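Sugar ABC transporter substrate-binding protein, BlMnBP1 (Bifidobacterium animalis subsp. lactis ATCC 27673, PDB 6I5R) binds mannobiose and probably delivers beta-manno-oligosaccharides to the membrane components of a sugar ABC transporter for uptake. Local coordinates at residues I63-F66 against N67-Y70; S122-E125 against K126-L130; L178-I181 against K182-K186; N210-D214 against P215-N219; G270-N274 against G275-T279. One frame throughout, in Å; residues are numbered along the deposited sequence.

Contact 1 (I63-F66 against N67-Y70)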
# COMPACT_ATOMS: atom_id res chain seq x y z
N ILE A 63 13.08 15.18 11.16
CA ILE A 63 14.14 14.81 12.08
C ILE A 63 14.51 16.00 12.95
O ILE A 63 14.79 15.86 14.14
CB ILE A 63 15.34 14.23 11.33
CG1 ILE A 63 14.88 12.94 10.64
CG2 ILE A 63 16.52 14.01 12.31
CD1 ILE A 63 15.75 12.44 9.55
N GLU A 64 14.52 17.19 12.36
CA GLU A 64 14.71 18.40 13.15
C GLU A 64 13.66 18.52 14.25
O GLU A 64 13.99 18.82 15.41
CB GLU A 64 14.67 19.60 12.21
CG GLU A 64 14.64 20.90 12.90
CD GLU A 64 14.58 22.04 11.92
OE1 GLU A 64 15.63 22.31 11.30
OE2 GLU A 64 13.50 22.66 11.75
N ASP A 65 12.39 18.32 13.91
CA ASP A 65 11.34 18.39 14.92
C ASP A 65 11.56 17.34 16.00
O ASP A 65 11.43 17.62 17.19
CB ASP A 65 9.96 18.21 14.29
CG ASP A 65 9.57 19.37 13.44
OD1 ASP A 65 10.10 20.48 13.66
OD2 ASP A 65 8.73 19.21 12.55
N PHE A 66 11.87 16.10 15.59
CA PHE A 66 12.17 15.06 16.55
C PHE A 66 13.34 15.47 17.44
O PHE A 66 13.35 15.18 18.65
CB PHE A 66 12.47 13.77 15.80
CG PHE A 66 13.04 12.67 16.67
CD1 PHE A 66 12.21 11.94 17.51
CD2 PHE A 66 14.36 12.32 16.58
CE1 PHE A 66 12.71 10.91 18.26
CE2 PHE A 66 14.87 11.29 17.35
CZ PHE A 66 14.04 10.60 18.19
N ASN A 67 14.35 16.11 16.86
CA ASN A 67 15.57 16.37 17.64
C ASN A 67 15.35 17.49 18.65
O ASN A 67 16.17 17.64 19.57
CB ASN A 67 16.75 16.72 16.73
CG ASN A 67 17.39 15.50 16.12
OD1 ASN A 67 17.85 15.53 14.99
ND2 ASN A 67 17.46 14.42 16.87
N LYS A 68 14.28 18.25 18.53
CA LYS A 68 13.95 19.18 19.60
C LYS A 68 13.58 18.44 20.87
O LYS A 68 13.82 18.93 21.99
CB LYS A 68 12.81 20.11 19.18
CG LYS A 68 13.10 20.90 17.87
CD LYS A 68 12.03 21.92 17.62
CE LYS A 68 11.87 22.25 16.15
NZ LYS A 68 13.02 22.96 15.59
N MET A 69 13.03 17.23 20.72
CA MET A 69 12.62 16.42 21.86
C MET A 69 13.71 15.45 22.30
O MET A 69 13.88 15.23 23.51
CB MET A 69 11.33 15.68 21.53
CG MET A 69 10.78 14.87 22.70
SD MET A 69 9.33 13.88 22.26
CE MET A 69 8.14 15.15 21.79
N TYR A 70 14.49 14.91 21.36
CA TYR A 70 15.58 13.97 21.65
C TYR A 70 16.79 14.42 20.86
O TYR A 70 17.07 13.89 19.77
CB TYR A 70 15.23 12.53 21.28
CG TYR A 70 14.23 11.87 22.20
CD1 TYR A 70 14.65 11.23 23.36
CD2 TYR A 70 12.87 11.90 21.92
CE1 TYR A 70 13.73 10.63 24.23
CE2 TYR A 70 11.96 11.30 22.76
CZ TYR A 70 12.40 10.66 23.91
OH TYR A 70 11.49 10.06 24.74
O HOH W 1 11.41 23.72 13.07
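Asn67 N donates to Ile63 O at 2.8 Å, the first of the backbone bonds that carry the helix to its end. Lys68 N bonds to Asp65 O and weakly to Glu64 O. Phe66 O takes two donors: Met69 N stands above its carbonyl plane, and Tyr70 N lies in that plane.

Among the charged groups, the extended Glu64 and a Lys68 bent at its last torsion (chi4 -68°) form a long salt bridge, Glu64 OE2 to Lys68 NZ 3.9 Å. Water 1 spans it, donating to Glu64 OE2 and accepting from Lys68 NZ. Asp65 runs alongside Lys68, OD1 3.5 Å from Lys68 CE, while Asp65 OD2 pairs with Lys57.

The Asn67 amide is held through ND2, which gives a bond to Tyr70 O (3.0 Å), nearly in the amide plane, and another to Ile73 O.

The aromatic rings of Phe66 and Tyr70 are nearly parallel (planes at 25°) but slid apart so that they barely overlap, their centroids separated by 5.7 Å, and Phe66 CE1 meets Tyr70 CD2. Phe340 and Trp343 make edge-to-face pairs with Phe66. This is the C-terminal turn of the helix in a beta-alpha-beta unit, strand 38-44, helix 59-69 and strand 73-79.

Contact 2 (S122-E125 against K126-L130)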
# COMPACT_ATOMS: atom_id res chain seq x y z
N SER A 122 -2.59 -7.48 21.66
CA SER A 122 -3.76 -7.03 22.39
C SER A 122 -3.49 -5.73 23.14
O SER A 122 -4.42 -4.93 23.33
CB SER A 122 -4.23 -8.10 23.36
OG SER A 122 -3.25 -8.40 24.31
N GLU A 123 -2.24 -5.53 23.61
CA GLU A 123 -1.87 -4.26 24.24
C GLU A 123 -1.66 -3.17 23.19
O GLU A 123 -1.98 -2.00 23.44
CB GLU A 123 -0.60 -4.42 25.11
CG GLU A 123 -0.87 -5.06 26.49
CD GLU A 123 -1.91 -4.29 27.30
OE1 GLU A 123 -1.66 -3.11 27.66
OE2 GLU A 123 -3.01 -4.85 27.54
N MET A 124 -1.10 -3.52 22.03
CA MET A 124 -0.84 -2.52 21.01
C MET A 124 -2.14 -1.95 20.45
O MET A 124 -2.23 -0.76 20.16
CB MET A 124 0.02 -3.12 19.89
CG MET A 124 1.44 -3.49 20.33
SD MET A 124 2.37 -2.02 20.84
CE MET A 124 2.48 -1.12 19.27
N GLU A 125 -3.17 -2.79 20.32
CA GLU A 125 -4.41 -2.28 19.75
C GLU A 125 -5.04 -1.20 20.63
O GLU A 125 -5.97 -0.53 20.18
CB GLU A 125 -5.39 -3.44 19.51
CG GLU A 125 -6.10 -3.96 20.72
CD GLU A 125 -7.06 -5.10 20.39
OE1 GLU A 125 -7.89 -5.47 21.28
OE2 GLU A 125 -6.96 -5.63 19.26
N LYS A 126 -4.56 -1.03 21.86
CA LYS A 126 -5.01 0.06 22.70
C LYS A 126 -4.38 1.40 22.31
O LYS A 126 -4.89 2.45 22.72
CB LYS A 126 -4.70 -0.23 24.17
CG LYS A 126 -5.27 -1.55 24.68
CD LYS A 126 -5.06 -1.79 26.20
CE LYS A 126 -5.61 -3.17 26.57
NZ LYS A 126 -5.52 -3.56 28.00
N VAL A 127 -3.31 1.40 21.52
CA VAL A 127 -2.57 2.63 21.30
C VAL A 127 -2.27 2.88 19.83
O VAL A 127 -1.88 3.98 19.45
CB VAL A 127 -1.27 2.63 22.13
CG1 VAL A 127 -1.61 2.63 23.60
CG2 VAL A 127 -0.41 1.45 21.78
N ILE A 128 -2.46 1.87 18.99
CA ILE A 128 -2.38 2.08 17.55
C ILE A 128 -3.50 1.35 16.84
O ILE A 128 -4.03 0.34 17.32
CB ILE A 128 -1.03 1.64 16.95
CG1 ILE A 128 -0.85 0.13 17.10
CG2 ILE A 128 0.14 2.38 17.61
CD1 ILE A 128 0.43 -0.36 16.43
N LYS A 129 -3.82 1.85 15.64
CA LYS A 129 -4.64 1.16 14.66
C LYS A 129 -3.82 0.09 13.92
O LYS A 129 -2.59 0.16 13.83
CB LYS A 129 -5.20 2.16 13.65
CG LYS A 129 -5.99 3.27 14.29
CD LYS A 129 -6.46 4.32 13.29
CE LYS A 129 -6.87 5.58 14.04
NZ LYS A 129 -7.25 6.73 13.18
N LEU A 130 -4.52 -0.91 13.41
CA LEU A 130 -3.93 -1.92 12.55
C LEU A 130 -2.84 -2.70 13.27
O LEU A 130 -1.84 -3.09 12.66
CB LEU A 130 -3.39 -1.28 11.27
CG LEU A 130 -4.46 -0.48 10.54
CD1 LEU A 130 -3.84 0.35 9.42
CD2 LEU A 130 -5.53 -1.41 9.95
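The carboxylate of Glu123 is met by Lys126 NZ on the syn side of OE2, 19° out of its plane, in a salt bridge of 2.9 Å between OE2 and NZ. Lys126 CE follows at 3.2 Å from Glu123 OE2, and the two side chains cross obliquely. The pair is an i to i+3 link on the short helix 121-124 and the turn that follows it.

Glu123 folds back to make it: with chi2 at -56° the chain kinks toward the fully extended Lys126. The backbone supports the same turn, since Lys126 N bonds to Glu123 O from above the carbonyl plane.

The carbonyl of Met124 is gripped twice, by Val127 N from above its plane and by Ile128 N nearly in line with the C=O bond. Further on, Glu125 CA makes a CA-H...O contact with Ile128 O.

On the inner side, Met124 packs on Tyr24, Pro25 and Tyr118, and both Met124 and Ile128 touch Ile143 of strand 139-155. Met124, bent at chi2 and chi3, offers its terminal methyl to the isoleucine: Met124 CE lies 3.6 Å from Ile128 CD1.

Contact 3 (L178-I181 against K182-K186)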
# COMPACT_ATOMS: atom_id res chain seq x y z
N LEU A 178 -13.39 5.59 -19.83
CA LEU A 178 -12.09 5.64 -20.49
C LEU A 178 -12.24 5.92 -21.98
O LEU A 178 -11.48 6.70 -22.56
CB LEU A 178 -11.34 4.32 -20.28
CG LEU A 178 -11.00 4.01 -18.81
CD1 LEU A 178 -10.25 2.68 -18.71
CD2 LEU A 178 -10.19 5.15 -18.22
N LYS A 179 -13.25 5.33 -22.61
CA LYS A 179 -13.48 5.57 -24.03
C LYS A 179 -13.85 7.03 -24.31
O LYS A 179 -13.35 7.62 -25.26
CB LYS A 179 -14.56 4.59 -24.51
CG LYS A 179 -14.92 4.68 -25.99
CD LYS A 179 -16.08 3.77 -26.34
CE LYS A 179 -16.24 3.64 -27.86
NZ LYS A 179 -17.24 4.57 -28.41
N LEU A 180 -14.69 7.63 -23.46
CA LEU A 180 -15.01 9.04 -23.62
C LEU A 180 -13.76 9.90 -23.50
O LEU A 180 -13.58 10.87 -24.26
CB LEU A 180 -16.05 9.48 -22.58
CG LEU A 180 -17.49 8.95 -22.74
CD1 LEU A 180 -18.40 9.48 -21.63
CD2 LEU A 180 -18.01 9.36 -24.10
N ILE A 181 -12.90 9.60 -22.52
CA ILE A 181 -11.66 10.34 -22.34
C ILE A 181 -10.80 10.20 -23.59
O ILE A 181 -10.20 11.18 -24.07
CB ILE A 181 -10.93 9.84 -21.07
CG1 ILE A 181 -11.72 10.23 -19.81
CG2 ILE A 181 -9.50 10.34 -21.06
CD1 ILE A 181 -11.45 9.36 -18.58
N LYS A 182 -10.70 8.99 -24.11
CA LYS A 182 -9.86 8.76 -25.28
C LYS A 182 -10.39 9.55 -26.47
O LYS A 182 -9.62 10.18 -27.20
CB LYS A 182 -9.82 7.27 -25.58
CG LYS A 182 -8.92 6.86 -26.70
CD LYS A 182 -7.49 7.11 -26.38
CE LYS A 182 -6.62 6.75 -27.60
NZ LYS A 182 -5.24 7.19 -27.31
N GLU A 183 -11.71 9.57 -26.64
CA GLU A 183 -12.26 10.14 -27.86
C GLU A 183 -12.40 11.64 -27.79
O GLU A 183 -12.28 12.32 -28.82
CB GLU A 183 -13.61 9.50 -28.18
CG GLU A 183 -13.44 8.07 -28.59
CD GLU A 183 -14.69 7.40 -28.99
OE1 GLU A 183 -15.75 8.02 -28.81
OE2 GLU A 183 -14.61 6.26 -29.49
N LYS A 184 -12.58 12.19 -26.60
CA LYS A 184 -12.88 13.60 -26.49
C LYS A 184 -11.82 14.44 -25.83
O LYS A 184 -11.94 15.67 -25.84
CB LYS A 184 -14.20 13.79 -25.74
CG LYS A 184 -15.40 13.17 -26.43
CD LYS A 184 -16.59 13.08 -25.51
CE LYS A 184 -16.81 14.38 -24.71
NZ LYS A 184 -16.99 15.51 -25.63
N THR A 185 -10.80 13.85 -25.21
CA THR A 185 -9.75 14.65 -24.60
C THR A 185 -8.42 14.25 -25.19
O THR A 185 -8.32 13.34 -26.03
CB THR A 185 -9.70 14.50 -23.08
OG1 THR A 185 -9.07 13.27 -22.76
CG2 THR A 185 -11.10 14.56 -22.46
N LYS A 186 -7.36 14.91 -24.71
CA LYS A 186 -6.00 14.59 -25.11
C LYS A 186 -5.24 13.81 -24.05
O LYS A 186 -4.01 13.69 -24.14
CB LYS A 186 -5.22 15.87 -25.43
CG LYS A 186 -5.85 16.70 -26.52
CD LYS A 186 -5.14 18.04 -26.67
CE LYS A 186 -5.88 18.87 -27.69
NZ LYS A 186 -7.35 18.92 -27.41
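Leu178 O accepts from Lys182 N at 2.9 Å, an ordinary i to i+4 bond of helix 171-184, while the leucine side chain is buried against Tyr255 and Pro189. One residue on, Lys179 O receives Glu183 N, and the two side chains repeat the pairing on the outer face of the helix. Lys179 starts out with CG anti to its own N (chi1 -179°), runs extended as far as CE and then turns at the last torsion, which carries its ammonium across to the glutamate. The salt bridge between Lys179 NZ and Glu183 OE2 is 3.3 Å long and weak as a hydrogen bond; Glu183 OE1 is farther from the same NZ, at 3.8 Å.

Leu180 O bonds to Lys184 N at 2.9 Å and only weakly to Glu183 N, and the aliphatic part of Lys184 leans over it, with CB 3.3 Å from Leu180 O. Helix 171-184 ends at Lys184, Thr185 being the first residue to leave helical backbone angles.

Ile181 O is shared by the terminal turn and a side chain. Thr185 N and Thr185 OG1 both donate to it, from opposite faces of its carbonyl plane, OG1 at 2.7 Å from Ile181 O. The hydroxyl also bonds to Ala187 N. Beside this bond Ile181 CG2 lies 3.4 Å from Thr185 OG1, the two side chains pointing the same way toward helix 156-162, where Ile181 meets Phe159 and Ala162 and Thr185 meets Val158 and Glu161.

Contact 4 (N210-D214 against P215-N219)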
# COMPACT_ATOMS: atom_id res chain seq x y z
N ASN A 210 -12.19 -4.50 -1.35
CA ASN A 210 -12.77 -3.59 -2.32
C ASN A 210 -13.64 -4.32 -3.31
O ASN A 210 -14.66 -3.79 -3.76
CB ASN A 210 -11.70 -2.85 -3.11
CG ASN A 210 -11.06 -1.78 -2.32
OD1 ASN A 210 -10.62 -2.01 -1.20
ND2 ASN A 210 -11.07 -0.56 -2.88
N ALA A 211 -13.20 -5.50 -3.74
CA ALA A 211 -13.91 -6.21 -4.79
C ALA A 211 -14.98 -7.14 -4.25
O ALA A 211 -15.81 -7.62 -5.03
CB ALA A 211 -12.93 -7.00 -5.66
N THR A 212 -15.01 -7.40 -2.93
CA THR A 212 -15.94 -8.38 -2.38
C THR A 212 -16.84 -7.85 -1.28
O THR A 212 -17.84 -8.49 -0.99
CB THR A 212 -15.21 -9.61 -1.80
OG1 THR A 212 -14.47 -9.24 -0.62
CG2 THR A 212 -14.30 -10.25 -2.84
N GLY A 213 -16.49 -6.74 -0.66
CA GLY A 213 -17.15 -6.26 0.54
C GLY A 213 -16.90 -7.08 1.79
O GLY A 213 -17.47 -6.77 2.83
N ASP A 214 -16.05 -8.09 1.73
CA ASP A 214 -15.87 -9.00 2.86
C ASP A 214 -14.54 -8.76 3.57
O ASP A 214 -13.48 -9.06 3.01
CB ASP A 214 -15.95 -10.44 2.33
CG ASP A 214 -15.78 -11.49 3.39
OD1 ASP A 214 -15.68 -11.14 4.57
OD2 ASP A 214 -15.76 -12.69 3.01
N PRO A 215 -14.55 -8.22 4.79
CA PRO A 215 -13.29 -7.99 5.51
C PRO A 215 -12.51 -9.26 5.79
O PRO A 215 -11.32 -9.18 6.10
CB PRO A 215 -13.75 -7.33 6.82
CG PRO A 215 -15.07 -6.70 6.47
CD PRO A 215 -15.71 -7.70 5.54
N LYS A 216 -13.14 -10.40 5.74
CA LYS A 216 -12.46 -11.67 5.94
C LYS A 216 -11.88 -12.25 4.65
O LYS A 216 -11.27 -13.32 4.69
CB LYS A 216 -13.43 -12.71 6.53
CG LYS A 216 -13.93 -12.37 7.93
CD LYS A 216 -14.78 -13.46 8.55
CE LYS A 216 -15.17 -13.07 9.98
NZ LYS A 216 -15.99 -14.15 10.61
N PHE A 217 -12.07 -11.59 3.50
CA PHE A 217 -11.68 -12.22 2.25
C PHE A 217 -10.17 -12.44 2.18
O PHE A 217 -9.71 -13.52 1.81
CB PHE A 217 -12.10 -11.37 1.05
CG PHE A 217 -11.92 -12.09 -0.25
CD1 PHE A 217 -12.89 -12.98 -0.69
CD2 PHE A 217 -10.75 -11.96 -0.98
CE1 PHE A 217 -12.72 -13.68 -1.86
CE2 PHE A 217 -10.58 -12.67 -2.16
CZ PHE A 217 -11.57 -13.52 -2.60
N MET A 218 -9.39 -11.42 2.52
CA MET A 218 -7.95 -11.48 2.33
C MET A 218 -7.31 -12.59 3.16
O MET A 218 -6.53 -13.39 2.64
CB MET A 218 -7.30 -10.15 2.70
CG MET A 218 -5.80 -10.20 2.55
SD MET A 218 -5.34 -10.18 0.80
CE MET A 218 -5.37 -8.43 0.51
N ASN A 219 -7.57 -12.61 4.47
CA ASN A 219 -6.85 -13.51 5.36
C ASN A 219 -7.57 -14.82 5.61
O ASN A 219 -6.95 -15.77 6.09
CB ASN A 219 -6.57 -12.81 6.70
CG ASN A 219 -5.58 -11.67 6.55
OD1 ASN A 219 -4.59 -11.83 5.84
ND2 ASN A 219 -5.82 -10.53 7.21
O HOH W 2 -10.62 -8.68 2.91
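Thr212, with OG1 set between its backbone N and carbonyl carbon (chi1 68°), and Phe217, whose CG swings out opposite its own N (chi1 -170°), are turned so that the threonine methyl comes to rest over the phenyl ring. Thr212 CG2 stands 3.9 Å from the centroid of the Phe217 ring, 17° off the normal, a CH-pi contact shifted toward the rim of the face. The side chains cross at about a right angle, and Thr212 OG1 lies beside Phe217 CB at 3.6 Å.

The same hydroxyl group shapes the backbone. Thr212 OG1 accepts from Asp214 N at 3.1 Å, an ST turn, and also bonds to Ala208 O, just before helix 209-212. Between Thr212 and Asp214, Gly213 leaves the helical conformation with positive phi, ending that helix.

From there a type I beta turn, Asp214 to Phe217, leads into helix 217-224. Phe217 N closes the turn on Asp214 O at 2.9 Å, and the aspartate side chain caps it: Asp214 OD1 accepts from Lys216 N at 2.9 Å, the N-H approaching from above the carboxylate plane. Lys216 CB sits close by, 3.4 Å from Asp214 OD1.

Water 2 extends the cap, donating to Asp214 O and accepting from Met218 N. Phe217 packs further on Ala208, Pro240 and Leu222, while Thr212 also touches His239 of helix 239-252, and Pro215 is joined by a backbone bond to Ala382.

Contact 5 (G270-N274 against G275-T279)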
# COMPACT_ATOMS: atom_id res chain seq x y z
N GLY A 270 3.49 14.99 -12.77
CA GLY A 270 3.22 16.26 -13.41
C GLY A 270 2.17 16.13 -14.50
O GLY A 270 1.35 17.03 -14.69
N LYS A 271 2.19 15.02 -15.22
CA LYS A 271 1.23 14.82 -16.30
C LYS A 271 -0.20 14.72 -15.77
O LYS A 271 -1.11 15.27 -16.38
CB LYS A 271 1.59 13.56 -17.09
CG LYS A 271 2.85 13.67 -17.92
CD LYS A 271 2.97 12.45 -18.80
CE LYS A 271 4.25 12.39 -19.55
NZ LYS A 271 4.40 11.04 -20.12
N MET A 272 -0.41 14.02 -14.65
CA MET A 272 -1.73 13.98 -14.01
C MET A 272 -2.17 15.39 -13.63
O MET A 272 -3.30 15.81 -13.90
CB MET A 272 -1.67 13.07 -12.78
CG MET A 272 -2.79 13.29 -11.75
SD MET A 272 -4.36 12.70 -12.35
CE MET A 272 -4.03 10.95 -12.22
N ASN A 273 -1.27 16.14 -12.97
CA ASN A 273 -1.60 17.48 -12.51
C ASN A 273 -2.01 18.37 -13.67
O ASN A 273 -2.89 19.23 -13.54
CB ASN A 273 -0.39 18.07 -11.78
CG ASN A 273 -0.72 19.35 -11.03
OD1 ASN A 273 -0.70 20.45 -11.61
ND2 ASN A 273 -1.02 19.22 -9.74
N ASN A 274 -1.39 18.18 -14.82
CA ASN A 274 -1.61 19.06 -15.95
C ASN A 274 -2.64 18.52 -16.92
O ASN A 274 -2.86 19.12 -17.98
CB ASN A 274 -0.29 19.32 -16.66
CG ASN A 274 0.67 20.18 -15.81
OD1 ASN A 274 0.27 21.20 -15.19
ND2 ASN A 274 1.91 19.75 -15.73
N GLY A 275 -3.27 17.39 -16.59
CA GLY A 275 -4.36 16.86 -17.39
C GLY A 275 -3.95 16.08 -18.62
O GLY A 275 -4.75 15.98 -19.55
N GLU A 276 -2.72 15.53 -18.65
CA GLU A 276 -2.23 14.67 -19.73
C GLU A 276 -2.46 13.21 -19.42
O GLU A 276 -2.32 12.36 -20.31
CB GLU A 276 -0.73 14.89 -19.95
CG GLU A 276 -0.39 16.30 -20.29
CD GLU A 276 1.09 16.52 -20.51
OE1 GLU A 276 1.79 15.61 -21.02
OE2 GLU A 276 1.55 17.61 -20.15
N ILE A 277 -2.80 12.91 -18.17
CA ILE A 277 -3.22 11.58 -17.75
C ILE A 277 -4.56 11.74 -17.02
O ILE A 277 -4.71 12.63 -16.18
CB ILE A 277 -2.21 10.91 -16.81
CG1 ILE A 277 -0.89 10.54 -17.50
CG2 ILE A 277 -2.86 9.69 -16.19
CD1 ILE A 277 0.22 10.22 -16.50
N ALA A 278 -5.52 10.87 -17.33
CA ALA A 278 -6.82 11.02 -16.68
C ALA A 278 -6.95 10.20 -15.40
O ALA A 278 -7.54 10.67 -14.42
CB ALA A 278 -7.94 10.61 -17.63
N THR A 279 -6.44 8.97 -15.38
CA THR A 279 -6.52 8.15 -14.18
C THR A 279 -5.26 7.34 -13.94
O THR A 279 -4.54 6.97 -14.87
CB THR A 279 -7.71 7.18 -14.22
OG1 THR A 279 -7.47 6.18 -15.21
CG2 THR A 279 -9.01 7.91 -14.55
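Lys271 O and Met272 O are the acceptors on which the chain folds back as it leaves the helix: Glu276 N bonds to Lys271 O at 2.8 Å, Gly275 N to Met272 O at 3.1 Å from above the carbonyl plane, and Ile277 N only weakly to Lys271 O. Gly275 has positive phi (81°), which by itself favours glycine.

Glu276 brings its side chain across that of Lys271 at about a right angle. Its CB touches Lys271 CB and OE1 lies 3.8 Å from Lys271 CG, yet the charged ends stay apart, Lys271 NZ being 5.3 Å from Glu276 OE1; what meets is mainly the aliphatic stem of the lysine. Ile277 meets the base of the same stem, with CD1 3.7 Å from Lys271 CB.

The two backbone bonds of Gly275 and Glu276, with the positive phi of Gly275, make a Schellman motif that ends helix 265-273 and leads toward strand 277-283, which runs beside strands 139-155 and 188-190. Trp265, Glu266 and Lys269, earlier in this helix, line the glycan pocket; the side chain of Met272 is about 12 Å from the bound mannose.

Met272 turns back at chi2 (72°) and again at chi3, bringing its thioether to the new strand. Met272 SD is 3.8 Å from Ile277 O, a buried carbonyl oxygen with no hydrogen-bonding partner in the model, and the methyl CE is 4.3 Å from Ile277 CG2. On its backbone side Met272 O also accepts from Asn155 ND2, and the Asn273 amide is fixed by His296 N and Met290 O.

Overall arrangement
The five contacts follow one another in series along the chain, each a local turn at or near a helix end. Contacts 3 and 5 are neighbours, centres about 13 Å apart: Ile181 CG2 packs on Ala278 CB at 3.8 Å, so the end of helix 171-184 lies against the start of strand 277-283, which runs parallel to strand 188-190. Contact 1 is remote, its centre about 49 Å from that of contact 3 and about 25 Å from that of contact 2. The centre of contact 4 lies about 22 Å from that of contact 2 and about 40 Å from that of contact 1, across the chain's centre. They thus sample well-separated parts of a sugar-binding protein, with contact 5 on the helix that contributes to its glycan pocket.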